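Local coordinates for protein fructose 1-phosphate kinase (Staphylococcus aureus, PDB 2JG5) that probably phosphorylates fructose 1-phosphate to fructose 1,6-bisphosphate with ATP, as a sugar kinase of the pfkB family, at residues Tyr3-Asn8 against Gln118-Thr123; Arg44-Leu49 against Met255-Ala260. All coordinates share one frame; numbering follows the deposited sequence.

Contact 1 of 2, residues Tyr3-Asn8 against Gln118-Thr123; sequences YTVTFN and QQIKNT
With CG set beside the backbone N (chi1 -61°), the ring of Tyr3 leans from its strand toward Thr123, whose methyl CG2 is likewise placed beside its own N. CG2 approaches the ring obliquely, close to both CE1 and CD1 and 3.9 Å from Tyr3 CE1, and the two side chains run past each other in opposite senses. Threonine suits this spot because its two branches do different work: the methyl serves the aromatic ring while OG1 bonds to Ile120 O at 2.6 Å, lying in the carbonyl plane. That carbonyl also accepts Thr123 N, which closes the type I turn Ile120-Thr123; the OG1 bond holds the side-chain rotation (chi1 55°), and OG1 is further joined to Thr154 OG1. The strand 2-6 is an inner member of the parallel sheet in the alpha/beta ribokinase-like fold, and helix 110-120 packs over one of its faces. Val5, two residues on from Tyr3 and so on the same side of the strand, adds a purely apolar touch, CG2 to Ile120 CD1 at 4.3 Å. The branched Ile120, long enough to bridge the gap between helix and sheet, also rests on Leu56 of the adjoining strand and on Ile150 of helix 143-154.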
ATOM      1  N   TYR A   3      11.378 -21.306  14.861  1.00 32.70           N
ATOM      2  CA  TYR A   3      10.374 -20.897  13.884  1.00 32.11           C
ATOM      3  C   TYR A   3       9.347 -19.969  14.496  1.00 31.88           C
ATOM      4  O   TYR A   3       8.785 -20.265  15.547  1.00 31.79           O
ATOM      5  CB  TYR A   3       9.651 -22.112  13.312  1.00 31.70           C
ATOM      6  CG  TYR A   3      10.564 -23.070  12.598  1.00 31.97           C
ATOM      7  CD1 TYR A   3      11.019 -24.231  13.231  1.00 31.33           C
ATOM      8  CD2 TYR A   3      10.979 -22.821  11.285  1.00 30.84           C
ATOM      9  CE1 TYR A   3      11.858 -25.106  12.580  1.00 30.14           C
ATOM     10  CE2 TYR A   3      11.812 -23.692  10.629  1.00 30.15           C
ATOM     11  CZ  TYR A   3      12.245 -24.829  11.280  1.00 30.58           C
ATOM     12  OH  TYR A   3      13.083 -25.694  10.631  1.00 31.01           O
ATOM     13  N   THR A   4       9.113 -18.838  13.834  1.00 31.58           N
ATOM     14  CA  THR A   4       8.006 -17.963  14.200  1.00 31.18           C
ATOM     15  C   THR A   4       6.868 -18.177  13.196  1.00 31.06           C
ATOM     16  O   THR A   4       7.114 -18.411  12.012  1.00 31.27           O
ATOM     17  CB  THR A   4       8.443 -16.483  14.258  1.00 31.30           C
ATOM     18  OG1 THR A   4       8.856 -16.044  12.958  1.00 30.88           O
ATOM     19  CG2 THR A   4       9.602 -16.329  15.229  1.00 30.37           C
ATOM     20  N   VAL A   5       5.631 -18.168  13.673  1.00 30.70           N
ATOM     21  CA  VAL A   5       4.484 -18.326  12.780  1.00 30.34           C
ATOM     22  C   VAL A   5       3.632 -17.049  12.883  1.00 30.81           C
ATOM     23  O   VAL A   5       3.241 -16.651  13.972  1.00 30.74           O
ATOM     24  CB  VAL A   5       3.666 -19.595  13.115  1.00 30.38           C
ATOM     25  CG1 VAL A   5       2.529 -19.809  12.111  1.00 30.38           C
ATOM     26  CG2 VAL A   5       4.576 -20.846  13.166  1.00 30.18           C
ATOM     27  N   THR A   6       3.416 -16.393  11.743  1.00 30.57           N
ATOM     28  CA  THR A   6       2.547 -15.233  11.622  1.00 30.92           C
ATOM     29  C   THR A   6       1.512 -15.581  10.537  1.00 30.51           C
ATOM     30  O   THR A   6       1.837 -15.673   9.361  1.00 30.44           O
ATOM     31  CB  THR A   6       3.344 -13.928  11.240  1.00 30.86           C
ATOM     32  OG1 THR A   6       4.390 -13.678  12.194  1.00 32.13           O
ATOM     33  CG2 THR A   6       2.450 -12.724  11.198  1.00 31.17           C
ATOM     34  N   PHE A   7       0.271 -15.802  10.956  1.00 30.17           N
ATOM     35  CA  PHE A   7      -0.830 -16.114  10.047  1.00 29.59           C
ATOM     36  C   PHE A   7      -1.214 -14.973   9.109  1.00 29.75           C
ATOM     37  O   PHE A   7      -1.578 -15.210   7.959  1.00 29.68           O
ATOM     38  CB  PHE A   7      -2.072 -16.491  10.843  1.00 29.08           C
ATOM     39  CG  PHE A   7      -1.888 -17.650  11.751  1.00 28.62           C
ATOM     40  CD1 PHE A   7      -2.320 -17.579  13.070  1.00 29.44           C
ATOM     41  CD2 PHE A   7      -1.301 -18.825  11.296  1.00 28.86           C
ATOM     42  CE1 PHE A   7      -2.168 -18.659  13.921  1.00 30.37           C
ATOM     43  CE2 PHE A   7      -1.149 -19.905  12.132  1.00 28.47           C
ATOM     44  CZ  PHE A   7      -1.580 -19.824  13.453  1.00 29.68           C
ATOM     45  N   ASN A   8      -1.149 -13.742   9.615  1.00 29.72           N
ATOM     46  CA  ASN A   8      -1.611 -12.583   8.887  1.00 30.15           C
ATOM     47  C   ASN A   8      -0.570 -11.436   8.925  1.00 30.27           C
ATOM     48  O   ASN A   8      -0.857 -10.339   9.404  1.00 30.19           O
ATOM     49  CB  ASN A   8      -2.972 -12.134   9.466  1.00 30.61           C
ATOM     50  CG  ASN A   8      -3.668 -11.088   8.613  1.00 30.52           C
ATOM     51  OD1 ASN A   8      -3.286 -10.851   7.470  1.00 31.41           O
ATOM     52  ND2 ASN A   8      -4.693 -10.453   9.171  1.00 30.83           N
ATOM     53  N   GLN A 118       2.239 -28.941   7.365  1.00 28.41           N
ATOM     54  CA  GLN A 118       3.228 -29.885   6.844  1.00 28.71           C
ATOM     55  C   GLN A 118       4.638 -29.450   7.231  1.00 28.40           C
ATOM     56  O   GLN A 118       5.508 -30.295   7.444  1.00 28.30           O
ATOM     57  CB  GLN A 118       3.105 -30.065   5.320  1.00 28.90           C
ATOM     58  CG  GLN A 118       4.123 -31.050   4.691  1.00 30.46           C
ATOM     59  CD  GLN A 118       3.854 -32.511   5.037  1.00 32.68           C
ATOM     60  OE1 GLN A 118       2.726 -32.889   5.350  1.00 34.38           O
ATOM     61  NE2 GLN A 118       4.893 -33.339   4.970  1.00 33.00           N
ATOM     62  N   GLN A 119       4.848 -28.138   7.334  1.00 28.18           N
ATOM     63  CA  GLN A 119       6.125 -27.593   7.782  1.00 28.32           C
ATOM     64  C   GLN A 119       6.352 -27.852   9.260  1.00 28.38           C
ATOM     65  O   GLN A 119       7.478 -28.125   9.678  1.00 28.50           O
ATOM     66  CB  GLN A 119       6.203 -26.095   7.521  1.00 28.42           C
ATOM     67  CG  GLN A 119       6.244 -25.731   6.063  1.00 28.36           C
ATOM     68  CD  GLN A 119       6.374 -24.249   5.859  1.00 29.37           C
ATOM     69  OE1 GLN A 119       5.811 -23.455   6.616  1.00 28.66           O
ATOM     70  NE2 GLN A 119       7.125 -23.859   4.829  1.00 28.25           N
ATOM     71  N   ILE A 120       5.289 -27.746  10.056  1.00 28.59           N
ATOM     72  CA  ILE A 120       5.387 -27.998  11.491  1.00 28.56           C
ATOM     73  C   ILE A 120       5.630 -29.486  11.734  1.00 28.88           C
ATOM     74  O   ILE A 120       6.299 -29.857  12.699  1.00 28.04           O
ATOM     75  CB  ILE A 120       4.132 -27.525  12.257  1.00 28.52           C
ATOM     76  CG1 ILE A 120       3.722 -26.101  11.833  1.00 29.35           C
ATOM     77  CG2 ILE A 120       4.329 -27.657  13.784  1.00 27.53           C
ATOM     78  CD1 ILE A 120       4.752 -24.987  12.091  1.00 28.66           C
ATOM     79  N   LYS A 121       5.082 -30.325  10.851  1.00 29.55           N
ATOM     80  CA  LYS A 121       5.336 -31.764  10.871  1.00 30.93           C
ATOM     81  C   LYS A 121       6.810 -32.143  10.694  1.00 31.17           C
ATOM     82  O   LYS A 121       7.218 -33.243  11.091  1.00 31.68           O
ATOM     83  CB  LYS A 121       4.471 -32.489   9.831  1.00 30.78           C
ATOM     84  CG  LYS A 121       3.046 -32.753  10.312  1.00 31.65           C
ATOM     85  CD  LYS A 121       2.093 -33.153   9.188  1.00 32.15           C
ATOM     86  CE  LYS A 121       0.650 -33.163   9.707  1.00 34.02           C
ATOM     87  NZ  LYS A 121      -0.367 -33.318   8.621  1.00 35.92           N
ATOM     88  N   ASN A 122       7.605 -31.249  10.111  1.00 31.34           N
ATOM     89  CA  ASN A 122       9.013 -31.551   9.846  1.00 31.69           C
ATOM     90  C   ASN A 122       9.972 -31.051  10.914  1.00 31.67           C
ATOM     91  O   ASN A 122      11.192 -31.134  10.738  1.00 31.47           O
ATOM     92  CB  ASN A 122       9.426 -31.058   8.461  1.00 31.98           C
ATOM     93  CG  ASN A 122       8.753 -31.842   7.340  1.00 32.61           C
ATOM     94  OD1 ASN A 122       8.783 -33.074   7.324  1.00 34.05           O
ATOM     95  ND2 ASN A 122       8.145 -31.127   6.397  1.00 32.70           N
ATOM     96  N   THR A 123       9.413 -30.568  12.024  1.00 31.43           N
ATOM     97  CA  THR A 123      10.197 -30.145  13.183  1.00 31.55           C
ATOM     98  C   THR A 123      10.721 -31.323  14.018  1.00 32.19           C
ATOM     99  O   THR A 123      10.247 -32.461  13.902  1.00 31.87           O
ATOM    100  CB  THR A 123       9.419 -29.158  14.116  1.00 31.70           C
ATOM    101  OG1 THR A 123       8.175 -29.741  14.521  1.00 31.46           O
ATOM    102  CG2 THR A 123       9.166 -27.839  13.423  1.00 30.24           C
TER

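Contact 2 of 2, residues Arg44-Leu49 against Met255-Ala260; sequences RVLKTL and MVAGIA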
ATOM      1  N   ARG A  44      12.462 -10.417  14.445  1.00 32.03           N
ATOM      2  CA  ARG A  44      13.237  -9.176  14.402  1.00 32.24           C
ATOM      3  C   ARG A  44      14.031  -8.972  15.695  1.00 31.90           C
ATOM      4  O   ARG A  44      15.214  -8.609  15.651  1.00 32.08           O
ATOM      5  CB  ARG A  44      12.347  -7.963  14.140  1.00 31.91           C
ATOM      6  CG  ARG A  44      11.883  -7.768  12.700  1.00 33.89           C
ATOM      7  CD  ARG A  44      11.740  -6.281  12.439  1.00 35.32           C
ATOM      8  NE  ARG A  44      11.086  -5.934  11.177  1.00 39.36           N
ATOM      9  CZ  ARG A  44      11.691  -5.328  10.149  1.00 40.35           C
ATOM     10  NH1 ARG A  44      12.982  -5.007  10.227  1.00 40.76           N
ATOM     11  NH2 ARG A  44      11.010  -5.036   9.039  1.00 39.45           N
ATOM     12  N   VAL A  45      13.395  -9.218  16.837  1.00 31.39           N
ATOM     13  CA  VAL A  45      14.088  -9.083  18.120  1.00 31.36           C
ATOM     14  C   VAL A  45      15.093 -10.221  18.342  1.00 30.98           C
ATOM     15  O   VAL A  45      16.205  -9.979  18.810  1.00 30.82           O
ATOM     16  CB  VAL A  45      13.121  -8.938  19.323  1.00 31.33           C
ATOM     17  CG1 VAL A  45      13.902  -8.670  20.610  1.00 30.91           C
ATOM     18  CG2 VAL A  45      12.134  -7.809  19.079  1.00 31.46           C
ATOM     19  N   LEU A  46      14.717 -11.447  17.980  1.00 30.86           N
ATOM     20  CA  LEU A  46      15.659 -12.560  18.080  1.00 30.60           C
ATOM     21  C   LEU A  46      16.906 -12.196  17.289  1.00 30.88           C
ATOM     22  O   LEU A  46      18.018 -12.403  17.768  1.00 30.87           O
ATOM     23  CB  LEU A  46      15.062 -13.885  17.586  1.00 30.40           C
ATOM     24  CG  LEU A  46      14.031 -14.642  18.437  1.00 29.78           C
ATOM     25  CD1 LEU A  46      13.416 -15.791  17.641  1.00 28.05           C
ATOM     26  CD2 LEU A  46      14.609 -15.161  19.773  1.00 28.27           C
ATOM     27  N   LYS A  47      16.709 -11.612  16.101  1.00 30.94           N
ATOM     28  CA  LYS A  47      17.827 -11.185  15.241  1.00 30.96           C
ATOM     29  C   LYS A  47      18.746 -10.144  15.878  1.00 30.63           C
ATOM     30  O   LYS A  47      19.972 -10.297  15.841  1.00 30.57           O
ATOM     31  CB  LYS A  47      17.323 -10.672  13.888  1.00 31.00           C
ATOM     32  CG  LYS A  47      18.434 -10.449  12.870  1.00 31.71           C
ATOM     33  CD  LYS A  47      19.158 -11.757  12.563  1.00 33.36           C
ATOM     34  CE  LYS A  47      20.534 -11.518  11.949  1.00 33.85           C
ATOM     35  NZ  LYS A  47      21.096 -12.812  11.473  1.00 34.57           N
ATOM     36  N   THR A  48      18.141  -9.090  16.430  1.00 30.54           N
ATOM     37  CA  THR A  48      18.824  -8.073  17.247  1.00 30.47           C
ATOM     38  C   THR A  48      19.665  -8.726  18.368  1.00 30.42           C
ATOM     39  O   THR A  48      20.681  -8.181  18.787  1.00 30.60           O
ATOM     40  CB  THR A  48      17.775  -7.089  17.861  1.00 30.61           C
ATOM     41  OG1 THR A  48      17.034  -6.442  16.814  1.00 30.70           O
ATOM     42  CG2 THR A  48      18.419  -6.034  18.709  1.00 30.10           C
ATOM     43  N   LEU A  49      19.238  -9.901  18.827  1.00 30.25           N
ATOM     44  CA  LEU A  49      19.912 -10.620  19.903  1.00 30.13           C
ATOM     45  C   LEU A  49      20.879 -11.666  19.381  1.00 30.40           C
ATOM     46  O   LEU A  49      21.486 -12.403  20.168  1.00 30.81           O
ATOM     47  CB  LEU A  49      18.889 -11.275  20.843  1.00 30.06           C
ATOM     48  CG  LEU A  49      17.951 -10.338  21.620  1.00 28.97           C
ATOM     49  CD1 LEU A  49      16.764 -11.120  22.185  1.00 28.68           C
ATOM     50  CD2 LEU A  49      18.699  -9.598  22.726  1.00 28.21           C
ATOM     51  N   MET A 255      12.908 -13.993  25.872  1.00 29.56           N
ATOM     52  CA  MET A 255      12.838 -15.234  26.641  1.00 29.58           C
ATOM     53  C   MET A 255      13.331 -16.417  25.822  1.00 29.55           C
ATOM     54  O   MET A 255      14.134 -17.220  26.305  1.00 29.23           O
ATOM     55  CB  MET A 255      11.408 -15.486  27.134  1.00 29.47           C
ATOM     56  CG  MET A 255      11.294 -16.672  28.093  1.00 29.95           C
ATOM     57  SD  MET A 255      11.957 -16.312  29.745  1.00 29.73           S
ATOM     58  CE  MET A 255      11.901 -17.953  30.467  1.00 28.55           C
ATOM     59  N   VAL A 256      12.849 -16.517  24.582  1.00 29.59           N
ATOM     60  CA  VAL A 256      13.284 -17.579  23.684  1.00 29.68           C
ATOM     61  C   VAL A 256      14.790 -17.494  23.424  1.00 29.80           C
ATOM     62  O   VAL A 256      15.481 -18.501  23.545  1.00 29.70           O
ATOM     63  CB  VAL A 256      12.493 -17.588  22.358  1.00 29.82           C
ATOM     64  CG1 VAL A 256      13.015 -18.672  21.447  1.00 28.95           C
ATOM     65  CG2 VAL A 256      10.997 -17.799  22.626  1.00 30.21           C
ATOM     66  N   ALA A 257      15.297 -16.294  23.114  1.00 30.03           N
ATOM     67  CA  ALA A 257      16.728 -16.117  22.834  1.00 30.47           C
ATOM     68  C   ALA A 257      17.590 -16.560  24.014  1.00 30.87           C
ATOM     69  O   ALA A 257      18.621 -17.206  23.814  1.00 30.76           O
ATOM     70  CB  ALA A 257      17.048 -14.704  22.463  1.00 30.14           C
ATOM     71  N   GLY A 258      17.155 -16.207  25.227  1.00 31.22           N
ATOM     72  CA  GLY A 258      17.823 -16.611  26.470  1.00 31.87           C
ATOM     73  C   GLY A 258      17.950 -18.122  26.600  1.00 32.16           C
ATOM     74  O   GLY A 258      19.056 -18.634  26.759  1.00 32.12           O
ATOM     75  N   ILE A 259      16.819 -18.828  26.506  1.00 32.69           N
ATOM     76  CA  ILE A 259      16.776 -20.297  26.577  1.00 33.01           C
ATOM     77  C   ILE A 259      17.623 -20.911  25.456  1.00 33.08           C
ATOM     78  O   ILE A 259      18.428 -21.808  25.683  1.00 33.31           O
ATOM     79  CB  ILE A 259      15.318 -20.839  26.440  1.00 33.23           C
ATOM     80  CG1 ILE A 259      14.400 -20.296  27.533  1.00 33.03           C
ATOM     81  CG2 ILE A 259      15.289 -22.384  26.464  1.00 33.57           C
ATOM     82  CD1 ILE A 259      12.926 -20.342  27.141  1.00 33.90           C
ATOM     83  N   ALA A 260      17.417 -20.422  24.239  1.00 33.00           N
ATOM     84  CA  ALA A 260      18.143 -20.884  23.077  1.00 32.60           C
ATOM     85  C   ALA A 260      19.659 -20.714  23.237  1.00 32.82           C
ATOM     86  O   ALA A 260      20.425 -21.577  22.818  1.00 32.85           O
ATOM     87  CB  ALA A 260      17.648 -20.159  21.848  1.00 32.33           C
TER
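Leu46 and Leu49 meet Val256 and Ala257 where two helices of the ribokinase-like alpha/beta fold, 38-48 and 247-260, pack against each other next to the parallel sheet. The contact across the pair is apolar. Leu46 has CG beside its backbone N (chi1 -74°) and CD1 anti to CA (chi2 170°), which turns CD2 toward Ala257. This methyl lies 3.7 Å from Ala257 CB and also reaches the backbone, 3.6 Å from Ala257 N. It lies 4.1 Å from Val256 CB, so one leucine branch spans two successive residues of the other helix. Leu49, just past the end of its helix, adds a second methyl, CD1, to Ala257 CB. Alanine suits a place that both leucines touch: its short side chain lets the backbones come close, with Leu46 CA and Ala257 CA 6.0 Å apart, while the leucines supply the reach. On the sheet side, Ile2 of strand 2-6 touches both Leu46 and Val256; Cys275 of helix 265-280 packs on Leu49.

Polar bonds within the two segments follow their own backbones. Ala260 N bonds to Val256 O, and Leu49 N to Leu46 O. Thr48 makes a double link to the preceding turn: its N and its OG1, each 3.1 Å from Arg44 O, approach that oxygen from opposite faces of the carbonyl plane, with OG1 tilted 31° out of it.

How the contacts relate
Both contacts are buried, and both place helices about the same parallel sheet, but on opposite faces of it. Contact 1 joins strand 2-6 to a helix and the turn after it, whereas contact 2 joins two helices and touches that strand through Ile2, the residue just before Tyr3. Tyr3 and Val5 face helix 110-120 and the turn that follows it, while Thr4 bonds to Ser43 of helix 38-48, so alternate residues of the strand serve its two faces. Their centres are 18 Å apart. The nearest backbones differ: Tyr3 CA and Ile120 CA are 9.0 Å apart, well beyond the closest pair of contact 2. Tyr3 and Thr123 bring hydroxyl-bearing side chains into contact 1; contact 2 meets through aliphatic side chains.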